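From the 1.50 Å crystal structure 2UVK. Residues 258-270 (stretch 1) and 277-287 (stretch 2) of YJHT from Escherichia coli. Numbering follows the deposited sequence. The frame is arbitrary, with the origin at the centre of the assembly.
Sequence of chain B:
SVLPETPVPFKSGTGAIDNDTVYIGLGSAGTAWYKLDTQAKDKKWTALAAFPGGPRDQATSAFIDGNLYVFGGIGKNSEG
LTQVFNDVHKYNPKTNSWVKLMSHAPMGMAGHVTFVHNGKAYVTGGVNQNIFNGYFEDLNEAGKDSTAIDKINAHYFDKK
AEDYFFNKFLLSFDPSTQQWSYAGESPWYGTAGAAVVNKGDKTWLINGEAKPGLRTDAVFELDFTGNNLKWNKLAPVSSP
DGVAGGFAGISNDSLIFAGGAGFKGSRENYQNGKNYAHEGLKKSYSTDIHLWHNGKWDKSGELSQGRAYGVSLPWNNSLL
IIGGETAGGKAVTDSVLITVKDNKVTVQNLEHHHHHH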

ATOM      1  N   ALA B 258     -29.503   1.327   3.613  1.00 17.70           N
ATOM      2  CA  ALA B 258     -30.427   0.450   2.889  1.00 16.73           C
ATOM      3  C   ALA B 258     -29.677  -0.509   1.972  1.00 16.09           C
ATOM      4  O   ALA B 258     -28.663  -0.176   1.410  1.00 16.26           O
ATOM      5  CB  ALA B 258     -31.423   1.253   2.083  1.00 16.22           C
ATOM      6  N   GLY B 259     -30.224  -1.707   1.846  1.00 15.98           N
ATOM      7  CA  GLY B 259     -29.716  -2.679   0.882  1.00 15.00           C
ATOM      8  C   GLY B 259     -28.322  -3.193   1.174  1.00 15.14           C
ATOM      9  O   GLY B 259     -27.875  -3.231   2.322  1.00 14.99           O
ATOM     10  N   GLY B 260     -27.608  -3.572   0.110  1.00 13.92           N
ATOM     11  CA  GLY B 260     -26.346  -4.251   0.238  1.00 13.68           C
ATOM     12  C   GLY B 260     -26.510  -5.733  -0.032  1.00 14.18           C
ATOM     13  O   GLY B 260     -27.627  -6.238  -0.104  1.00 14.62           O
ATOM     14  N   ALA B 261     -25.388  -6.400  -0.245  1.00 13.42           N
ATOM     15  CA  ALA B 261     -25.384  -7.832  -0.516  1.00 13.66           C
ATOM     16  C   ALA B 261     -24.361  -8.540   0.355  1.00 14.79           C
ATOM     17  O   ALA B 261     -23.409  -7.940   0.843  1.00 14.68           O
ATOM     18  CB  ALA B 261     -25.095  -8.094  -2.023  1.00 14.14           C
ATOM     19  N   GLY B 262     -24.576  -9.833   0.561  1.00 16.18           N
ATOM     20  CA  GLY B 262     -23.700 -10.615   1.420  1.00 16.73           C
ATOM     21  C   GLY B 262     -23.987 -12.104   1.358  1.00 17.94           C
ATOM     22  O   GLY B 262     -24.823 -12.544   0.591  1.00 17.95           O
ATOM     23  N   PHE B 263     -23.265 -12.850   2.190  1.00 19.35           N
ATOM     24  CA  PHE B 263     -23.350 -14.294   2.250  1.00 20.90           C
ATOM     25  C   PHE B 263     -23.770 -14.670   3.670  1.00 22.11           C
ATOM     26  O   PHE B 263     -22.988 -14.534   4.623  1.00 22.73           O
ATOM     27  CB  PHE B 263     -22.001 -14.890   1.890  1.00 20.97           C
ATOM     28  CG  PHE B 263     -21.552 -14.579   0.485  1.00 21.25           C
ATOM     29  CD1 PHE B 263     -21.932 -15.383  -0.578  1.00 21.66           C
ATOM     30  CD2 PHE B 263     -20.774 -13.469   0.225  1.00 20.30           C
ATOM     31  CE1 PHE B 263     -21.520 -15.101  -1.861  1.00 22.35           C
ATOM     32  CE2 PHE B 263     -20.371 -13.175  -1.062  1.00 20.64           C
ATOM     33  CZ  PHE B 263     -20.740 -13.994  -2.104  1.00 22.14           C
ATOM     34  N   LYS B 264     -25.009 -15.122   3.807  1.00 23.81           N
ATOM     35  CA  LYS B 264     -25.597 -15.393   5.114  1.00 24.54           C
ATOM     36  C   LYS B 264     -24.863 -16.560   5.772  1.00 24.93           C
ATOM     37  O   LYS B 264     -24.627 -17.579   5.134  1.00 25.66           O
ATOM     38  CB  LYS B 264     -27.085 -15.699   4.967  1.00 25.17           C
ATOM     39  CG  LYS B 264     -27.880 -15.593   6.248  1.00 26.89           C
ATOM     40  N   GLY B 265     -24.453 -16.385   7.022  1.00 25.13           N
ATOM     41  CA  GLY B 265     -23.694 -17.414   7.734  1.00 24.71           C
ATOM     42  C   GLY B 265     -22.181 -17.301   7.652  1.00 24.33           C
ATOM     43  O   GLY B 265     -21.461 -18.024   8.346  1.00 25.05           O
ATOM     44  N   SER B 266     -21.674 -16.380   6.826  1.00 22.86           N
ATOM     45  CA  SER B 266     -20.239 -16.271   6.623  1.00 21.58           C
ATOM     46  C   SER B 266     -19.475 -15.815   7.880  1.00 20.92           C
ATOM     47  O   SER B 266     -18.353 -16.256   8.098  1.00 20.32           O
ATOM     48  CB  SER B 266     -19.915 -15.351   5.399  1.00 21.03           C
ATOM     49  OG  SER B 266     -20.581 -14.108   5.480  1.00 20.51           O
ATOM     50  N   ARG B 267     -20.053 -14.920   8.683  1.00 21.05           N
ATOM     51  CA  ARG B 267     -19.354 -14.409   9.880  1.00 21.59           C
ATOM     52  C   ARG B 267     -19.152 -15.573  10.844  1.00 22.81           C
ATOM     53  O   ARG B 267     -18.063 -15.745  11.388  1.00 22.12           O
ATOM     54  CB  ARG B 267     -20.119 -13.251  10.534  1.00 22.17           C
ATOM     55  CG  ARG B 267     -19.524 -12.713  11.846  1.00 20.87           C
ATOM     56  CD  ARG B 267     -18.031 -12.426  11.832  1.00 20.29           C
ATOM     57  NE  ARG B 267     -17.686 -11.346  10.896  1.00 18.96           N
ATOM     58  CZ  ARG B 267     -16.448 -10.912  10.664  1.00 21.12           C
ATOM     59  NH1 ARG B 267     -15.388 -11.448  11.256  1.00 23.14           N
ATOM     60  NH2 ARG B 267     -16.261  -9.922   9.793  1.00 19.57           N
ATOM     61  N   GLU B 268     -20.175 -16.398  10.971  1.00 24.28           N
ATOM     62  CA  GLU B 268     -20.088 -17.523  11.884  1.00 25.10           C
ATOM     63  C   GLU B 268     -19.027 -18.512  11.386  1.00 24.84           C
ATOM     64  O   GLU B 268     -18.190 -18.940  12.172  1.00 25.26           O
ATOM     65  CB  GLU B 268     -21.447 -18.183  12.068  1.00 25.61           C
ATOM     66  CG  GLU B 268     -21.466 -19.207  13.198  1.00 28.88           C
ATOM     67  CD  GLU B 268     -22.311 -20.407  12.846  1.00 33.68           C
ATOM     68  OE1 GLU B 268     -23.418 -20.209  12.298  1.00 36.25           O
ATOM     69  OE2 GLU B 268     -21.855 -21.548  13.110  1.00 36.96           O
ATOM     70  N   ASN B 269     -19.006 -18.836  10.087  1.00 25.32           N
ATOM     71  CA  ASN B 269     -17.908 -19.644   9.534  1.00 24.63           C
ATOM     72  C   ASN B 269     -16.513 -19.085   9.828  1.00 24.18           C
ATOM     73  O   ASN B 269     -15.617 -19.804  10.275  1.00 23.03           O
ATOM     74  CB  ASN B 269     -18.011 -19.815   8.027  1.00 25.60           C
ATOM     75  CG  ASN B 269     -19.202 -20.601   7.600  1.00 27.29           C
ATOM     76  OD1 ASN B 269     -19.997 -21.084   8.428  1.00 29.84           O
ATOM     77  ND2 ASN B 269     -19.338 -20.757   6.283  1.00 27.87           N
ATOM     78  N   TYR B 270     -16.295 -17.800   9.560  1.00 22.34           N
ATOM     79  CA  TYR B 270     -15.006 -17.223   9.872  1.00 22.54           C
ATOM     80  C   TYR B 270     -14.672 -17.309  11.384  1.00 22.71           C
ATOM     81  O   TYR B 270     -13.537 -17.619  11.743  1.00 22.51           O
ATOM     82  CB  TYR B 270     -14.927 -15.771   9.374  1.00 21.02           C
ATOM     83  CG  TYR B 270     -13.532 -15.184   9.405  1.00 19.11           C
ATOM     84  CD1 TYR B 270     -12.593 -15.493   8.420  1.00 18.95           C
ATOM     85  CD2 TYR B 270     -13.146 -14.318  10.422  1.00 18.76           C
ATOM     86  CE1 TYR B 270     -11.319 -14.962   8.450  1.00 17.66           C
ATOM     87  CE2 TYR B 270     -11.874 -13.771  10.445  1.00 19.52           C
ATOM     88  CZ  TYR B 270     -10.967 -14.091   9.451  1.00 19.22           C
ATOM     89  OH  TYR B 270      -9.706 -13.556   9.456  1.00 19.75           O
ATOM     90  N   ALA B 277     -14.754 -18.080   4.083  1.00 22.77           N
ATOM     91  CA  ALA B 277     -15.954 -17.991   4.896  1.00 22.46           C
ATOM     92  C   ALA B 277     -17.254 -18.148   4.122  1.00 22.57           C
ATOM     93  O   ALA B 277     -18.306 -18.423   4.712  1.00 22.41           O
ATOM     94  CB  ALA B 277     -15.973 -16.660   5.662  1.00 22.28           C
ATOM     95  N   HIS B 278     -17.189 -17.935   2.808  1.00 23.08           N
ATOM     96  CA  HIS B 278     -18.367 -17.933   1.957  1.00 23.47           C
ATOM     97  C   HIS B 278     -18.352 -19.085   0.952  1.00 24.84           C
ATOM     98  O   HIS B 278     -19.173 -19.109   0.044  1.00 24.79           O
ATOM     99  CB  HIS B 278     -18.495 -16.594   1.216  1.00 23.12           C
ATOM    100  CG  HIS B 278     -17.424 -16.348   0.200  1.00 21.20           C
ATOM    101  ND1 HIS B 278     -16.081 -16.469   0.474  1.00 19.63           N
ATOM    102  CD2 HIS B 278     -17.503 -15.923  -1.085  1.00 20.34           C
ATOM    103  CE1 HIS B 278     -15.379 -16.158  -0.601  1.00 20.75           C
ATOM    104  NE2 HIS B 278     -16.220 -15.840  -1.565  1.00 20.43           N
ATOM    105  N   GLU B 279     -17.443 -20.039   1.120  1.00 26.75           N
ATOM    106  CA  GLU B 279     -17.401 -21.214   0.236  1.00 28.69           C
ATOM    107  C   GLU B 279     -18.771 -21.901   0.122  1.00 29.12           C
ATOM    108  O   GLU B 279     -19.393 -22.245   1.130  1.00 30.06           O
ATOM    109  CB  GLU B 279     -16.360 -22.222   0.728  1.00 28.69           C
ATOM    110  CG  GLU B 279     -16.096 -23.322  -0.289  1.00 30.07           C
ATOM    111  CD  GLU B 279     -14.990 -24.284   0.131  1.00 30.88           C
ATOM    112  OE1 GLU B 279     -14.418 -24.117   1.229  1.00 33.67           O
ATOM    113  OE2 GLU B 279     -14.687 -25.207  -0.647  1.00 34.70           O
ATOM    114  N   GLY B 280     -19.264 -22.044  -1.105  1.00 29.60           N
ATOM    115  CA  GLY B 280     -20.545 -22.715  -1.350  1.00 29.67           C
ATOM    116  C   GLY B 280     -21.800 -21.892  -1.115  1.00 29.83           C
ATOM    117  O   GLY B 280     -22.900 -22.331  -1.471  1.00 30.67           O
ATOM    118  N   LEU B 281     -21.664 -20.698  -0.536  1.00 29.08           N
ATOM    119  CA  LEU B 281     -22.828 -19.887  -0.213  1.00 28.60           C
ATOM    120  C   LEU B 281     -23.226 -19.035  -1.421  1.00 28.38           C
ATOM    121  O   LEU B 281     -22.376 -18.664  -2.237  1.00 28.83           O
ATOM    122  CB  LEU B 281     -22.552 -18.991   1.006  1.00 28.59           C
ATOM    123  CG  LEU B 281     -22.127 -19.662   2.317  1.00 27.72           C
ATOM    124  CD1 LEU B 281     -22.035 -18.663   3.450  1.00 25.32           C
ATOM    125  CD2 LEU B 281     -23.100 -20.784   2.682  1.00 27.11           C
ATOM    126  N   LYS B 282     -24.519 -18.753  -1.540  1.00 28.03           N
ATOM    127  CA  LYS B 282     -25.020 -17.876  -2.599  1.00 27.31           C
ATOM    128  C   LYS B 282     -25.176 -16.444  -2.073  1.00 26.46           C
ATOM    129  O   LYS B 282     -25.620 -16.231  -0.930  1.00 26.53           O
ATOM    130  CB  LYS B 282     -26.366 -18.353  -3.120  1.00 27.56           C
ATOM    131  CG  LYS B 282     -26.931 -17.455  -4.210  1.00 28.96           C
ATOM    132  N   LYS B 283     -24.813 -15.476  -2.915  1.00 25.27           N
ATOM    133  CA  LYS B 283     -24.958 -14.054  -2.572  1.00 24.57           C
ATOM    134  C   LYS B 283     -26.429 -13.718  -2.450  1.00 23.53           C
ATOM    135  O   LYS B 283     -27.222 -14.070  -3.336  1.00 24.57           O
ATOM    136  CB  LYS B 283     -24.335 -13.176  -3.651  1.00 24.17           C
ATOM    137  CG  LYS B 283     -24.381 -11.697  -3.317  1.00 24.65           C
ATOM    138  CD  LYS B 283     -23.741 -10.852  -4.411  1.00 25.06           C
ATOM    139  CE  LYS B 283     -22.287 -10.690  -4.165  1.00 27.49           C
ATOM    140  NZ  LYS B 283     -21.655  -9.862  -5.208  1.00 27.96           N
ATOM    141  N   SER B 284     -26.807 -13.042  -1.363  1.00 22.32           N
ATOM    142  CA  SER B 284     -28.168 -12.534  -1.206  1.00 21.41           C
ATOM    143  C   SER B 284     -28.163 -11.014  -1.094  1.00 19.61           C
ATOM    144  O   SER B 284     -27.179 -10.426  -0.661  1.00 18.95           O
ATOM    145  CB  SER B 284     -28.851 -13.156   0.010  1.00 22.09           C
ATOM    146  OG  SER B 284     -28.027 -13.116   1.156  1.00 24.60           O
ATOM    147  N   TYR B 285     -29.283 -10.410  -1.457  1.00 17.86           N
ATOM    148  CA  TYR B 285     -29.421  -8.954  -1.536  1.00 17.52           C
ATOM    149  C   TYR B 285     -30.429  -8.457  -0.508  1.00 17.38           C
ATOM    150  O   TYR B 285     -31.586  -8.885  -0.507  1.00 18.74           O
ATOM    151  CB  TYR B 285     -29.887  -8.571  -2.934  1.00 17.88           C
ATOM    152  CG  TYR B 285     -28.873  -8.873  -4.002  1.00 17.27           C
ATOM    153  CD1 TYR B 285     -28.043  -7.886  -4.505  1.00 17.99           C
ATOM    154  CD2 TYR B 285     -28.720 -10.161  -4.497  1.00 19.12           C
ATOM    155  CE1 TYR B 285     -27.103  -8.172  -5.483  1.00 18.13           C
ATOM    156  CE2 TYR B 285     -27.786 -10.450  -5.465  1.00 18.25           C
ATOM    157  CZ  TYR B 285     -26.980  -9.452  -5.955  1.00 18.59           C
ATOM    158  OH  TYR B 285     -26.064  -9.730  -6.940  1.00 20.56           O
ATOM    159  N   SER B 286     -29.997  -7.556   0.362  1.00 17.22           N
ATOM    160  CA  SER B 286     -30.865  -7.069   1.432  1.00 16.90           C
ATOM    161  C   SER B 286     -31.940  -6.083   0.957  1.00 16.86           C
ATOM    162  O   SER B 286     -31.687  -5.243   0.093  1.00 16.12           O
ATOM    163  CB  SER B 286     -30.023  -6.395   2.496  1.00 17.07           C
ATOM    164  OG  SER B 286     -30.837  -5.896   3.544  1.00 19.10           O
ATOM    165  N   THR B 287     -33.134  -6.199   1.534  1.00 17.44           N
ATOM    166  CA  THR B 287     -34.212  -5.236   1.357  1.00 17.66           C
ATOM    167  C   THR B 287     -34.359  -4.327   2.572  1.00 18.30           C
ATOM    168  O   THR B 287     -35.171  -3.425   2.560  1.00 18.74           O
ATOM    169  CB  THR B 287     -35.581  -5.913   1.140  1.00 18.43           C
ATOM    170  OG1 THR B 287     -35.860  -6.789   2.235  1.00 19.81           O
ATOM    171  CG2 THR B 287     -35.598  -6.698  -0.142  1.00 18.05           C
TER
HETATM  172  O   HOH W   1     -29.175  -4.182   5.037  1.00 30.07           O
HETATM  173  O   HOH W   2     -26.691 -15.490   1.427  1.00 26.08           O

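The two stretches run antiparallel and lie close enough to bury 778 Å² between them, both sides summed. Backbone hydrogen bonds join them at the start of stretch 1, and side chains take over toward its helix.

Ala258 makes no contact. At Gly259 the link is a CA-H...O contact, with Gly259 CA 3.3 Å from Ser286 O. A water adds a bridge here: it donates to Gly259 O at 3.2 Å and bonds Ser286 OG at 2.8 Å. The positive phi of Gly259 favours glycine. Gly260 follows with backbone angles that would jam a CB against the preceding carbonyl. Its own carbonyl accepts a hydrogen bond, Ser286 N to Gly260 O, at 2.8 Å.

Ala261 and Tyr285 form a non-hydrogen-bonded antiparallel pair. As residues directly opposite each other, they put their side chains on the same face of the sheet. The Ala261 methyl sits over the face of the tyrosine ring, with Ala261 CB 3.9 Å from Tyr285 CD1. This is a CH-pi contact. Ala261 CB is also 3.9 Å from Lys283 CD, part of the lysine's aliphatic chain.

Gly262 and Ser284 form the hydrogen-bonded pair. Gly262 N donates to Ser284 O at 2.9 Å, and Ser284 N donates to Gly262 O at 2.8 Å. The second bond is nearly straight, at 175°.

Phe263 has the largest area covered by the other stretch, 116 Å². His278 CB lies over one face of its ring, 3.7 Å from Phe263 CG. The imidazole turns its edge to the phenyl face, with the planes at 63° and the centroids 5.0 Å apart. Leu281 O lies at the ring edge, 3.7 Å from Phe263 CE1, and Leu281 CB is 4.0 Å from Phe263 CD1.

A type II turn runs from Phe263 to Ser266. Within it, Ser266 OG donates to Phe263 O at 2.6 Å. Lys264 meets stretch 2 through a second water, which accepts from Lys264 N at 2.9 Å, donates to Lys282 O at 2.7 Å and bonds Ser284 OG at 2.7 Å. Leu281 CD1 also packs against the turn, 3.3 Å from Lys264 O.

Gly265 occupies the N-cap position, right before the helix, and its backbone O accepts from Asn269 N at 3.1 Å. In the first helical turn, Ser266 O is 3.4 Å from Ala277 CB. Arg267 and Glu268 make no contact with stretch 2. Asn269 does: its side-chain amide donates from Asn269 ND2 to Ala277 O at 3.0 Å. Tyr270 closes the contact through apolar packing, with Tyr270 CB 4.0 Å from Ala277 CB.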